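Local coordinates for clavulanic acid biosynthesis oligopeptide binding protein 2 (Streptomyces clavuligerus, PDB 2WOL) that probably binds oligopeptides as a family 5 extracellular solute-binding protein belonging to the clavulanic acid biosynthesis pathway, at residues S45-P48 with A49-Y52; D119-H122 with A123-V127; L165-D168 with E169-V173; H185-Q189 with P190-P194; G202-Y205 with G206-P209. All coordinates share one frame; numbering follows the deposited sequence. Where two conformers were deposited one is given.

Contact 1: residues S45-P48 with A49-Y52; sequences SLDP and ARTY
Asp47 and Arg50 begin and end a type I beta turn. Its backbone bond runs from Arg50 N to Asp47 O at 3.0 Å and is nearly straight, 166° at the hydrogen. The Asp47 carboxylate, with CG anti to the backbone N (chi1 -174°), folds back over the turn. Asp47 OD1 accepts Ala49 N at 3.0 Å, on its anti side but 30° out of the carboxylate plane. This makes an Asx turn at the start of the beta turn. Just before it, Ser45 OG accepts Asp47 N at 3.0 Å, which makes an ST turn.

The rest is van der Waals contact of the Arg50 carbons with polar oxygens. The Arg50 chain crosses the carboxylate, with CD 3.5 Å from Asp47 OD2. Arg50 CB rests on Ser45 OG, at 3.6 Å. The charged groups do not meet directly. One water bridges them, donating to Asp47 OD2 and accepting from Arg50 NH1. Arg50 NE is bonded instead to Pro134 O, and Asp47 OD2 forms a salt bridge with Arg126 of helix 117-127.

The turn lies in the loop between strand 34-39 and helix 54-63. Pro48 touches Gln60 and Thr51 touches Val56 of that helix.

Contact 2: residues D119-H122 with A123-V127; sequences DVRH and AVQRV
His122 and Arg126, one helical turn apart, are brought together by their first torsions. His122 CG stands anti to the backbone N (chi1 -175°), and Arg126 CG anti to its own carbonyl carbon (chi1 -71°). Arg126 CG therefore lies over one face of the imidazole, a CH-pi contact 4.1 Å from the His122 ring centroid. His122 NE2 faces the edge of the guanidinium, without a bond between them.

Arg121 and Gln125 run side by side in the same direction. Their guanidinium and amide planes are almost parallel, 3° apart, and Gln125 OE1 lies 3.4 Å from Arg121 CG. One water bonds His122 ND1 and, weakly, Gln125 NE2.

The backbone is regular alpha helix; Gln125 N donates to Arg121 O at 2.8 Å. Val120 and Arg121 pack on Ile172, and Val124 on Phe174, of strand 171-175, which places the helix against the antiparallel sheet.

Outside the helix, Arg121 NH1 binds Val164 O and Gln125 OE1 binds Leu161 N. Asp200 OD2 takes both His122 NE2 and Arg126 NE, and Arg126 also has the Asp47 carboxylate beside it. These two carboxylates probably offset the buried arginine charge and fix its guanidinium.

Contact 3: residues L165-D168 with E169-V173; sequences LTPD and EHTIV
Leu165 and Val173 form an antiparallel hydrogen-bonded pair, the tightly bonded part of this contact. Leu165 N donates to Val173 O at 2.8 Å, in the carbonyl plane. Val173 N returns the bond to Leu165 O at 2.8 Å. Leu165 CB and Val173 CB meet on one face of the sheet, 4.1 Å apart. Next along, Leu165 O also receives a CA-H...O contact from Ile172 CA at 3.3 Å. Thr166 and Ile172 lie side by side, pointing the same way. Both touch helix 117-127, Thr166 at Ser117 and Arg121, Ile172 at Val120 and Arg121. Thr166 OG1 bonds Asp118.

The whole is a beta hairpin of strands 164-166 and 171-175. Strand 164-166 is an outermost strand of a four-stranded antiparallel sheet, and strand 98-102 flanks 171-175 on its other side.

Toward the turn the chain bends at Pro167, and the pairing loosens. A type I turn runs from Asp168 to Thr171, but its bond from Thr171 N to Asp168 O is weak. The Asp168 side chain does more. CG sits between the backbone N and the carbonyl carbon (chi1 63°), which brings OD1 over the turn. Asp168 OD1 accepts His170 N at 2.9 Å, an Asx turn, and Thr171 OG1 at 2.7 Å, from opposite faces of the carboxylate plane. Two bonds thus restrain its rotation. Pro167 CG packs on Thr171 CG2, crossing it at about a right angle. Glu169 and Pro167 are exposed. Glu169 CB lies above one face of the His170 ring, offset toward the rim.

Contact 4: residues H185-Q189 with P190-P194; sequences HLMAQ and PCAAP
Gln189 and Ala192 are joined by the main bond here. Ala192 N donates to Gln189 O at 2.9 Å, with 159° at the hydrogen. The donor stands well above the carbonyl plane, 41° out of it, as fits a tight 3-10 turn. This bond opens the short 3-10 segment 190-192, where the chain leaves helix 183-186 and a type I turn from Leu186 to Gln189.

Ala192 CB points back at the first segment. Ala192 CB rests 3.6 Å from Gln189 O and 3.7 Å from Leu186 O. The methyl of Met187 reaches the same group, with CE 3.9 Å from Ala192 CB. Met187 starts out away from this segment, and bends at chi2 (-58°) and chi3 return its end to the alanine. A water links the two backbones nearby, donating to Met187 O at 2.9 Å and to Ala192 O at 2.7 Å.

Pro190 follows Gln189 directly, and the two side chains cross at a slant. Gln189 CB lies 3.6 Å from Pro190 CD. Gln189 CB also comes within 4.3 Å of Cys191 SG.

The loop runs on from here to strand 215-221. Three helices pack against the turn. Leu186 and Met187 pack on helix 140-144, Pro190 on Trp57 and Gln60 of helix 54-63. Cys191 meets Val127, and Pro194 meets Asp119 and Val120, all three on helix 117-127.

Contact 5: residues G202-Y205 with G206-P209; sequences GADY and GRDP
Gly206 N lies 3.2 Å from Asp204 O without bonding it, and continues the 3-10 segment begun at Ala203. A water accepts from Gly206 N at 2.9 Å and donates to Ala203 O, so it spans the turn.

Arg207 N donates to Asp204 O at 3.0 Å. Arg207 CB sits 3.3 Å from Asp204 O. The Asp204 and Arg207 side chains run alongside each other in the same direction. Between the side chains the nearest approach is Arg207 CD to Asp204 OD1, 4.0 Å.

Asp208 N donates to Tyr205 O at 3.1 Å.

Pro209 closes the contact on the Tyr205 ring. Tyr205 CG is anti to the backbone N (chi1 -171°), which lays one ring face against the proline. Pro209 CA makes a CH-pi contact 3.9 Å from the Tyr205 ring centroid, offset toward the rim. Tyr205 OH bonds Arg210 N, so the phenol is held at its face and at its oxygen. Tyr205 also packs on Asp47 and Pro48 of the 45-52 loop.

The opposite charges of Asp204 and Arg207 stay apart on an exposed surface. Any attraction between them is probably weak, and backbone bonds and proline-aromatic packing carry the contact.

The five contacts follow one another along the chain; none nests or crosses. Contact 1 closes a turn between strand 34-39 and helix 54-63. Contact 2 lies within helix 117-127. Contact 3 closes the hairpin 164-166/171-175, and contact 4 the turn after helix 183-186. Contact 5 closes a later turn before strand 215-221. In space, contact 2 touches all the others. Its Arg126 reaches contacts 1 and 5, its Val120 and Arg121 meet Ile172 of contact 3, and its Ala123 packs on contact 4. Contact 1 also touches contacts 4 and 5. Contact 3 lies farther out, its centre about 25 Å from that of contact 1.

Contact 1: residues S45-P48 with A49-Y52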
loop_
_atom_site.group_PDB
_atom_site.type_symbol
_atom_site.label_atom_id
_atom_site.label_comp_id
_atom_site.label_asym_id
_atom_site.label_seq_id
_atom_site.Cartn_x
_atom_site.Cartn_y
_atom_site.Cartn_z
ATOM N N SER A 45 -6.300 -13.718 3.908
ATOM C CA SER A 45 -7.635 -14.189 3.542
ATOM C C SER A 45 -7.721 -14.476 2.047
ATOM O O SER A 45 -7.020 -13.847 1.245
ATOM C CB SER A 45 -8.689 -13.145 3.925
ATOM O OG SER A 45 -9.996 -13.612 3.633
ATOM N N LEU A 46 -8.574 -15.437 1.690
ATOM C CA LEU A 46 -8.958 -15.662 0.295
ATOM C C LEU A 46 -10.329 -15.051 -0.039
ATOM O O LEU A 46 -10.821 -15.174 -1.163
ATOM C CB LEU A 46 -8.915 -17.154 -0.064
ATOM C CG LEU A 46 -7.528 -17.812 -0.062
ATOM C CD1 LEU A 46 -7.655 -19.311 -0.267
ATOM C CD2 LEU A 46 -6.600 -17.206 -1.112
ATOM N N ASP A 47 -10.946 -14.399 0.942
ATOM C CA ASP A 47 -12.101 -13.552 0.684
ATOM C C ASP A 47 -11.547 -12.241 0.127
ATOM O O ASP A 47 -10.753 -11.574 0.792
ATOM C CB ASP A 47 -12.889 -13.325 1.985
ATOM C CG ASP A 47 -14.196 -12.574 1.772
ATOM O OD1 ASP A 47 -14.258 -11.701 0.886
ATOM O OD2 ASP A 47 -15.164 -12.848 2.524
ATOM N N PRO A 48 -11.945 -11.865 -1.103
ATOM C CA PRO A 48 -11.359 -10.655 -1.706
ATOM C C PRO A 48 -11.599 -9.376 -0.891
ATOM O O PRO A 48 -10.858 -8.400 -1.033
ATOM C CB PRO A 48 -12.061 -10.565 -3.069
ATOM C CG PRO A 48 -13.297 -11.382 -2.922
ATOM C CD PRO A 48 -12.936 -12.497 -1.992
ATOM N N ALA A 49 -12.625 -9.383 -0.041
ATOM C CA ALA A 49 -12.958 -8.213 0.768
ATOM C C ALA A 49 -12.195 -8.129 2.089
ATOM O O ALA A 49 -12.222 -7.089 2.748
ATOM C CB ALA A 49 -14.457 -8.159 1.028
ATOM N N ARG A 50 -11.529 -9.215 2.474
ATOM C CA ARG A 50 -10.969 -9.321 3.822
ATOM C C ARG A 50 -9.447 -9.350 3.865
ATOM O O ARG A 50 -8.853 -9.664 4.905
ATOM C CB ARG A 50 -11.542 -10.543 4.532
ATOM C CG ARG A 50 -13.060 -10.512 4.669
ATOM C CD ARG A 50 -13.565 -11.720 5.432
ATOM N NE ARG A 50 -13.153 -11.692 6.833
ATOM C CZ ARG A 50 -13.392 -12.663 7.710
ATOM N NH1 ARG A 50 -14.046 -13.759 7.338
ATOM N NH2 ARG A 50 -12.971 -12.539 8.962
ATOM N N THR A 51 -8.822 -9.017 2.740
ATOM C CA THR A 51 -7.368 -8.957 2.670
ATOM C C THR A 51 -6.824 -7.527 2.715
ATOM O O THR A 51 -7.364 -6.614 2.073
ATOM C CB THR A 51 -6.802 -9.705 1.442
ATOM O OG1 THR A 51 -5.378 -9.554 1.430
ATOM C CG2 THR A 51 -7.384 -9.154 0.128
ATOM N N TYR A 52 -5.751 -7.356 3.484
ATOM C CA TYR A 52 -5.046 -6.082 3.581
ATOM C C TYR A 52 -3.545 -6.268 3.339
ATOM O O TYR A 52 -2.738 -5.437 3.770
ATOM C CB TYR A 52 -5.281 -5.416 4.948
ATOM C CG TYR A 52 -5.710 -3.965 4.849
ATOM C CD1 TYR A 52 -6.870 -3.520 5.481
ATOM C CD2 TYR A 52 -4.974 -3.046 4.098
ATOM C CE1 TYR A 52 -7.279 -2.190 5.384
ATOM C CE2 TYR A 52 -5.376 -1.714 3.989
ATOM C CZ TYR A 52 -6.531 -1.296 4.634
ATOM O OH TYR A 52 -6.942 0.014 4.535
HETATM O O HOH W 1 -15.247 -14.432 4.691
HETATM O O HOH W 2 -9.710 -6.384 0.479
#

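Contact 2: residues D119-H122 with A123-V127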
loop_
_atom_site.group_PDB
_atom_site.type_symbol
_atom_site.label_atom_id
_atom_site.label_comp_id
_atom_site.label_asym_id
_atom_site.label_seq_id
_atom_site.Cartn_x
_atom_site.Cartn_y
_atom_site.Cartn_z
ATOM N N ASP A 119 -24.024 -7.954 -8.376
ATOM C CA ASP A 119 -22.910 -8.623 -7.696
ATOM C C ASP A 119 -21.844 -7.628 -7.258
ATOM O O ASP A 119 -21.157 -7.852 -6.254
ATOM C CB ASP A 119 -22.266 -9.665 -8.613
ATOM C CG ASP A 119 -23.260 -10.682 -9.157
ATOM O OD1 ASP A 119 -24.382 -10.809 -8.612
ATOM O OD2 ASP A 119 -22.898 -11.377 -10.132
ATOM N N VAL A 120 -21.703 -6.543 -8.019
ATOM C CA VAL A 120 -20.768 -5.480 -7.666
ATOM C C VAL A 120 -21.333 -4.696 -6.488
ATOM O O VAL A 120 -20.613 -4.404 -5.530
ATOM C CB VAL A 120 -20.450 -4.542 -8.859
ATOM C CG1 VAL A 120 -19.486 -3.434 -8.427
ATOM C CG2 VAL A 120 -19.857 -5.331 -10.016
ATOM N N ARG A 121 -22.624 -4.373 -6.546
ATOM C CA ARG A 121 -23.269 -3.746 -5.403
ATOM C C ARG A 121 -23.153 -4.636 -4.172
ATOM O O ARG A 121 -22.856 -4.148 -3.079
ATOM C CB ARG A 121 -24.736 -3.437 -5.675
ATOM C CG ARG A 121 -25.448 -2.861 -4.457
ATOM C CD ARG A 121 -26.741 -2.205 -4.834
ATOM N NE ARG A 121 -27.745 -3.186 -5.221
ATOM C CZ ARG A 121 -28.937 -2.865 -5.702
ATOM N NH1 ARG A 121 -29.267 -1.585 -5.856
ATOM N NH2 ARG A 121 -29.795 -3.823 -6.027
ATOM N N HIS A 122 -23.389 -5.934 -4.347
ATOM C CA HIS A 122 -23.308 -6.856 -3.221
ATOM C C HIS A 122 -21.918 -6.857 -2.580
ATOM O O HIS A 122 -21.803 -6.833 -1.354
ATOM C CB HIS A 122 -23.730 -8.280 -3.594
ATOM C CG HIS A 122 -23.757 -9.205 -2.418
ATOM N ND1 HIS A 122 -24.713 -9.112 -1.428
ATOM C CD2 HIS A 122 -22.924 -10.205 -2.048
ATOM C CE1 HIS A 122 -24.475 -10.028 -0.507
ATOM N NE2 HIS A 122 -23.395 -10.703 -0.857
ATOM N N ALA A 123 -20.880 -6.867 -3.411
ATOM C CA ALA A 123 -19.500 -6.802 -2.928
ATOM C C ALA A 123 -19.258 -5.551 -2.082
ATOM O O ALA A 123 -18.680 -5.633 -0.993
ATOM C CB ALA A 123 -18.535 -6.845 -4.098
ATOM N N VAL A 124 -19.713 -4.406 -2.580
ATOM C CA VAL A 124 -19.569 -3.143 -1.863
ATOM C C VAL A 124 -20.377 -3.168 -0.556
ATOM O O VAL A 124 -19.907 -2.707 0.487
ATOM C CB VAL A 124 -19.957 -1.944 -2.765
ATOM C CG1 VAL A 124 -19.979 -0.653 -1.977
ATOM C CG2 VAL A 124 -18.980 -1.836 -3.938
ATOM N N GLN A 125 -21.581 -3.730 -0.618
ATOM C CA GLN A 125 -22.419 -3.873 0.571
ATOM C C GLN A 125 -21.764 -4.746 1.638
ATOM O O GLN A 125 -21.847 -4.429 2.827
ATOM C CB GLN A 125 -23.795 -4.418 0.191
ATOM C CG GLN A 125 -24.664 -3.375 -0.481
ATOM C CD GLN A 125 -25.996 -3.899 -0.989
ATOM O OE1 GLN A 125 -26.842 -3.112 -1.403
ATOM N NE2 GLN A 125 -26.176 -5.218 -0.994
ATOM N N ARG A 126 -21.108 -5.829 1.213
ATOM C CA ARG A 126 -20.397 -6.738 2.119
ATOM C C ARG A 126 -19.395 -6.026 3.023
ATOM O O ARG A 126 -19.233 -6.391 4.188
ATOM C CB ARG A 126 -19.662 -7.827 1.330
ATOM C CG ARG A 126 -20.559 -8.859 0.700
ATOM C CD ARG A 126 -19.746 -9.831 -0.130
ATOM N NE ARG A 126 -19.307 -10.993 0.642
ATOM C CZ ARG A 126 -18.040 -11.319 0.895
ATOM N NH1 ARG A 126 -17.034 -10.568 0.453
ATOM N NH2 ARG A 126 -17.778 -12.404 1.605
ATOM N N VAL A 127 -18.711 -5.026 2.474
ATOM C CA VAL A 127 -17.725 -4.249 3.230
ATOM C C VAL A 127 -18.331 -3.661 4.513
ATOM O O VAL A 127 -17.646 -3.531 5.533
ATOM C CB VAL A 127 -17.099 -3.139 2.347
ATOM C CG1 VAL A 127 -16.169 -2.235 3.158
ATOM C CG2 VAL A 127 -16.355 -3.758 1.163
HETATM O O HOH W 3 -27.194 -7.965 -2.326
#

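Contact 3: residues L165-D168 with E169-V173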
loop_
_atom_site.group_PDB
_atom_site.type_symbol
_atom_site.label_atom_id
_atom_site.label_comp_id
_atom_site.label_asym_id
_atom_site.label_seq_id
_atom_site.Cartn_x
_atom_site.Cartn_y
_atom_site.Cartn_z
ATOM N N LEU A 165 -27.201 2.307 -6.950
ATOM C CA LEU A 165 -28.297 1.925 -7.837
ATOM C C LEU A 165 -27.846 0.949 -8.911
ATOM O O LEU A 165 -26.720 1.025 -9.402
ATOM C CB LEU A 165 -28.908 3.157 -8.501
ATOM C CG LEU A 165 -29.341 4.341 -7.637
ATOM C CD1 LEU A 165 -29.835 5.449 -8.543
ATOM C CD2 LEU A 165 -30.415 3.944 -6.636
ATOM N N THR A 166 -28.738 0.029 -9.270
ATOM C CA THR A 166 -28.506 -0.892 -10.374
ATOM C C THR A 166 -29.709 -0.871 -11.327
ATOM O O THR A 166 -30.523 -1.800 -11.317
ATOM C CB THR A 166 -28.223 -2.333 -9.881
ATOM O OG1 THR A 166 -29.273 -2.757 -8.998
ATOM C CG2 THR A 166 -26.889 -2.399 -9.136
ATOM N N PRO A 167 -29.824 0.195 -12.155
ATOM C CA PRO A 167 -30.997 0.343 -13.035
ATOM C C PRO A 167 -31.214 -0.832 -13.995
ATOM O O PRO A 167 -32.352 -1.105 -14.372
ATOM C CB PRO A 167 -30.720 1.642 -13.802
ATOM C CG PRO A 167 -29.269 1.916 -13.622
ATOM C CD PRO A 167 -28.877 1.315 -12.310
ATOM N N ASP A 168 -30.138 -1.506 -14.391
ATOM C CA ASP A 168 -30.243 -2.812 -15.044
ATOM C C ASP A 168 -29.064 -3.717 -14.668
ATOM O O ASP A 168 -28.190 -3.313 -13.891
ATOM C CB ASP A 168 -30.434 -2.686 -16.571
ATOM C CG ASP A 168 -29.252 -2.029 -17.276
ATOM O OD1 ASP A 168 -28.095 -2.248 -16.865
ATOM O OD2 ASP A 168 -29.483 -1.311 -18.273
ATOM N N GLU A 169 -29.037 -4.927 -15.225
ATOM C CA GLU A 169 -28.022 -5.927 -14.868
ATOM C C GLU A 169 -26.600 -5.550 -15.301
ATOM O O GLU A 169 -25.635 -6.200 -14.891
ATOM C CB GLU A 169 -28.395 -7.304 -15.434
ATOM C CG GLU A 169 -29.595 -7.965 -14.754
ATOM C CD GLU A 169 -30.940 -7.545 -15.337
ATOM O OE1 GLU A 169 -30.974 -6.715 -16.275
ATOM O OE2 GLU A 169 -31.972 -8.053 -14.850
ATOM N N HIS A 170 -26.477 -4.500 -16.114
ATOM C CA HIS A 170 -25.180 -4.085 -16.648
ATOM C C HIS A 170 -24.845 -2.618 -16.363
ATOM O O HIS A 170 -23.983 -2.029 -17.020
ATOM C CB HIS A 170 -25.106 -4.390 -18.148
ATOM C CG HIS A 170 -25.340 -5.832 -18.472
ATOM N ND1 HIS A 170 -24.410 -6.815 -18.209
ATOM C CD2 HIS A 170 -26.412 -6.461 -19.007
ATOM C CE1 HIS A 170 -24.893 -7.986 -18.581
ATOM N NE2 HIS A 170 -26.106 -7.799 -19.071
ATOM N N THR A 171 -25.516 -2.042 -15.370
ATOM C CA THR A 171 -25.290 -0.651 -14.991
ATOM C C THR A 171 -25.258 -0.512 -13.477
ATOM O O THR A 171 -26.083 -1.095 -12.772
ATOM C CB THR A 171 -26.376 0.283 -15.574
ATOM O OG1 THR A 171 -26.575 -0.024 -16.960
ATOM C CG2 THR A 171 -25.978 1.748 -15.439
ATOM N N ILE A 172 -24.294 0.256 -12.983
ATOM C CA ILE A 172 -24.207 0.548 -11.560
ATOM C C ILE A 172 -23.888 2.024 -11.335
ATOM O O ILE A 172 -23.031 2.599 -12.020
ATOM C CB ILE A 172 -23.210 -0.406 -10.825
ATOM C CG1 ILE A 172 -23.354 -0.278 -9.300
ATOM C CG2 ILE A 172 -21.760 -0.201 -11.306
ATOM C CD1 ILE A 172 -22.787 -1.458 -8.527
ATOM N N VAL A 173 -24.612 2.636 -10.398
ATOM C CA VAL A 173 -24.463 4.058 -10.088
ATOM C C VAL A 173 -24.159 4.241 -8.603
ATOM O O VAL A 173 -24.914 3.775 -7.749
ATOM C CB VAL A 173 -25.745 4.862 -10.448
ATOM C CG1 VAL A 173 -25.564 6.342 -10.132
ATOM C CG2 VAL A 173 -26.107 4.675 -11.920
#

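Contact 4: residues H185-Q189 with P190-P194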
loop_
_atom_site.group_PDB
_atom_site.type_symbol
_atom_site.label_atom_id
_atom_site.label_comp_id
_atom_site.label_asym_id
_atom_site.label_seq_id
_atom_site.Cartn_x
_atom_site.Cartn_y
_atom_site.Cartn_z
ATOM N N HIS A 185 -10.070 4.328 -8.341
ATOM C CA HIS A 185 -9.087 3.587 -7.549
ATOM C C HIS A 185 -9.759 2.638 -6.574
ATOM O O HIS A 185 -9.327 1.495 -6.414
ATOM C CB HIS A 185 -8.159 4.536 -6.798
ATOM C CG HIS A 185 -7.209 5.267 -7.689
ATOM N ND1 HIS A 185 -5.963 4.773 -8.010
ATOM C CD2 HIS A 185 -7.328 6.448 -8.339
ATOM C CE1 HIS A 185 -5.350 5.624 -8.813
ATOM N NE2 HIS A 185 -6.156 6.649 -9.028
ATOM N N LEU A 186 -10.827 3.109 -5.935
ATOM C CA LEU A 186 -11.589 2.267 -5.020
ATOM C C LEU A 186 -12.241 1.105 -5.759
ATOM O O LEU A 186 -12.351 0.007 -5.218
ATOM C CB LEU A 186 -12.629 3.084 -4.251
ATOM C CG LEU A 186 -12.122 4.270 -3.420
ATOM C CD1 LEU A 186 -13.255 4.823 -2.571
ATOM C CD2 LEU A 186 -10.910 3.923 -2.538
ATOM N N MET A 187 -12.637 1.348 -7.007
ATOM C CA MET A 187 -13.258 0.311 -7.823
ATOM C C MET A 187 -12.244 -0.677 -8.394
ATOM O O MET A 187 -12.629 -1.656 -9.032
ATOM C CB MET A 187 -14.102 0.937 -8.937
ATOM C CG MET A 187 -15.350 1.665 -8.442
ATOM S SD MET A 187 -16.479 0.621 -7.488
ATOM C CE MET A 187 -16.001 0.952 -5.795
ATOM N N ALA A 188 -10.958 -0.413 -8.159
ATOM C CA ALA A 188 -9.875 -1.286 -8.608
ATOM C C ALA A 188 -9.379 -2.207 -7.493
ATOM O O ALA A 188 -8.486 -3.029 -7.710
ATOM C CB ALA A 188 -8.716 -0.449 -9.167
ATOM N N GLN A 189 -9.974 -2.074 -6.310
ATOM C CA GLN A 189 -9.564 -2.849 -5.141
ATOM C C GLN A 189 -10.377 -4.142 -5.026
ATOM O O GLN A 189 -11.550 -4.158 -5.391
ATOM C CB GLN A 189 -9.678 -1.996 -3.870
ATOM C CG GLN A 189 -8.983 -0.616 -3.966
ATOM C CD GLN A 189 -7.536 -0.681 -4.462
ATOM O OE1 GLN A 189 -7.093 0.157 -5.264
ATOM N NE2 GLN A 189 -6.796 -1.672 -3.984
ATOM N N PRO A 190 -9.751 -5.237 -4.548
ATOM C CA PRO A 190 -10.463 -6.527 -4.480
ATOM C C PRO A 190 -11.738 -6.549 -3.627
ATOM O O PRO A 190 -12.600 -7.404 -3.846
ATOM C CB PRO A 190 -9.406 -7.501 -3.938
ATOM C CG PRO A 190 -8.321 -6.646 -3.370
ATOM C CD PRO A 190 -8.345 -5.355 -4.121
ATOM N N CYS A 191 -11.878 -5.622 -2.680
ATOM C CA CYS A 191 -13.121 -5.537 -1.911
ATOM C C CYS A 191 -14.310 -5.068 -2.764
ATOM O O CYS A 191 -15.456 -5.145 -2.325
ATOM C CB CYS A 191 -12.952 -4.680 -0.645
ATOM S SG CYS A 191 -12.689 -2.929 -0.918
ATOM N N ALA A 192 -14.031 -4.593 -3.979
ATOM C CA ALA A 192 -15.073 -4.193 -4.925
ATOM C C ALA A 192 -15.230 -5.173 -6.099
ATOM O O ALA A 192 -16.027 -4.929 -7.011
ATOM C CB ALA A 192 -14.827 -2.778 -5.427
ATOM N N ALA A 193 -14.476 -6.272 -6.077
ATOM C CA ALA A 193 -14.673 -7.362 -7.040
ATOM C C ALA A 193 -16.028 -8.032 -6.795
ATOM O O ALA A 193 -16.379 -8.318 -5.650
ATOM C CB ALA A 193 -13.551 -8.381 -6.941
ATOM N N PRO A 194 -16.791 -8.298 -7.872
ATOM C CA PRO A 194 -18.150 -8.799 -7.670
ATOM C C PRO A 194 -18.215 -10.103 -6.879
ATOM O O PRO A 194 -17.379 -10.991 -7.052
ATOM C CB PRO A 194 -18.675 -9.000 -9.103
ATOM C CG PRO A 194 -17.461 -9.034 -9.970
ATOM C CD PRO A 194 -16.458 -8.153 -9.299
HETATM O O HOH W 4 -15.148 -3.172 -8.914
#

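Contact 5: residues G202-Y205 with G206-P209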
loop_
_atom_site.group_PDB
_atom_site.type_symbol
_atom_site.label_atom_id
_atom_site.label_comp_id
_atom_site.label_asym_id
_atom_site.label_seq_id
_atom_site.Cartn_x
_atom_site.Cartn_y
_atom_site.Cartn_z
ATOM N N GLY A 202 -20.656 -15.756 3.540
ATOM C CA GLY A 202 -20.301 -14.848 4.636
ATOM C C GLY A 202 -18.921 -15.090 5.219
ATOM O O GLY A 202 -17.920 -15.021 4.508
ATOM N N ALA A 203 -18.875 -15.385 6.519
ATOM C CA ALA A 203 -17.615 -15.621 7.230
ATOM C C ALA A 203 -16.787 -16.748 6.613
ATOM O O ALA A 203 -15.569 -16.804 6.802
ATOM C CB ALA A 203 -17.893 -15.924 8.697
ATOM N N ASP A 204 -17.458 -17.640 5.884
ATOM C CA ASP A 204 -16.814 -18.810 5.286
ATOM C C ASP A 204 -16.476 -18.640 3.804
ATOM O O ASP A 204 -16.021 -19.594 3.165
ATOM C CB ASP A 204 -17.709 -20.043 5.456
ATOM C CG ASP A 204 -17.906 -20.429 6.906
ATOM O OD1 ASP A 204 -16.901 -20.569 7.636
ATOM O OD2 ASP A 204 -19.074 -20.596 7.318
ATOM N N TYR A 205 -16.688 -17.440 3.261
ATOM C CA TYR A 205 -16.548 -17.218 1.819
ATOM C C TYR A 205 -15.160 -17.575 1.281
ATOM O O TYR A 205 -15.043 -18.121 0.185
ATOM C CB TYR A 205 -16.936 -15.786 1.429
ATOM C CG TYR A 205 -17.012 -15.566 -0.071
ATOM C CD1 TYR A 205 -17.935 -16.269 -0.854
ATOM C CD2 TYR A 205 -16.166 -14.660 -0.706
ATOM C CE1 TYR A 205 -18.006 -16.075 -2.226
ATOM C CE2 TYR A 205 -16.232 -14.453 -2.081
ATOM C CZ TYR A 205 -17.152 -15.167 -2.834
ATOM O OH TYR A 205 -17.223 -14.974 -4.191
ATOM N N GLY A 206 -14.123 -17.274 2.061
ATOM C CA GLY A 206 -12.739 -17.565 1.671
ATOM C C GLY A 206 -12.439 -19.038 1.452
ATOM O O GLY A 206 -11.473 -19.384 0.770
ATOM N N ARG A 207 -13.270 -19.904 2.027
ATOM C CA ARG A 207 -13.102 -21.356 1.908
ATOM C C ARG A 207 -13.561 -21.885 0.548
ATOM O O ARG A 207 -13.209 -23.001 0.152
ATOM C CB ARG A 207 -13.852 -22.077 3.036
ATOM C CG ARG A 207 -13.272 -21.825 4.424
ATOM C CD ARG A 207 -14.072 -22.532 5.528
ATOM N NE ARG A 207 -13.882 -23.986 5.596
ATOM C CZ ARG A 207 -12.738 -24.639 5.377
ATOM N NH1 ARG A 207 -11.620 -23.990 5.070
ATOM N NH2 ARG A 207 -12.712 -25.963 5.476
ATOM N N ASP A 208 -14.359 -21.083 -0.153
ATOM C CA ASP A 208 -14.860 -21.436 -1.478
ATOM C C ASP A 208 -15.341 -20.175 -2.204
ATOM O O ASP A 208 -16.539 -20.026 -2.463
ATOM C CB ASP A 208 -15.992 -22.470 -1.358
ATOM C CG ASP A 208 -16.482 -22.982 -2.709
ATOM O OD1 ASP A 208 -15.750 -22.860 -3.718
ATOM O OD2 ASP A 208 -17.615 -23.509 -2.757
ATOM N N PRO A 209 -14.411 -19.252 -2.527
ATOM C CA PRO A 209 -14.856 -18.020 -3.175
ATOM C C PRO A 209 -15.066 -18.218 -4.670
ATOM O O PRO A 209 -14.385 -19.047 -5.290
ATOM C CB PRO A 209 -13.691 -17.059 -2.930
ATOM C CG PRO A 209 -12.490 -17.943 -2.882
ATOM C CD PRO A 209 -12.946 -19.275 -2.330
HETATM O O HOH W 5 -13.457 -16.466 4.783
#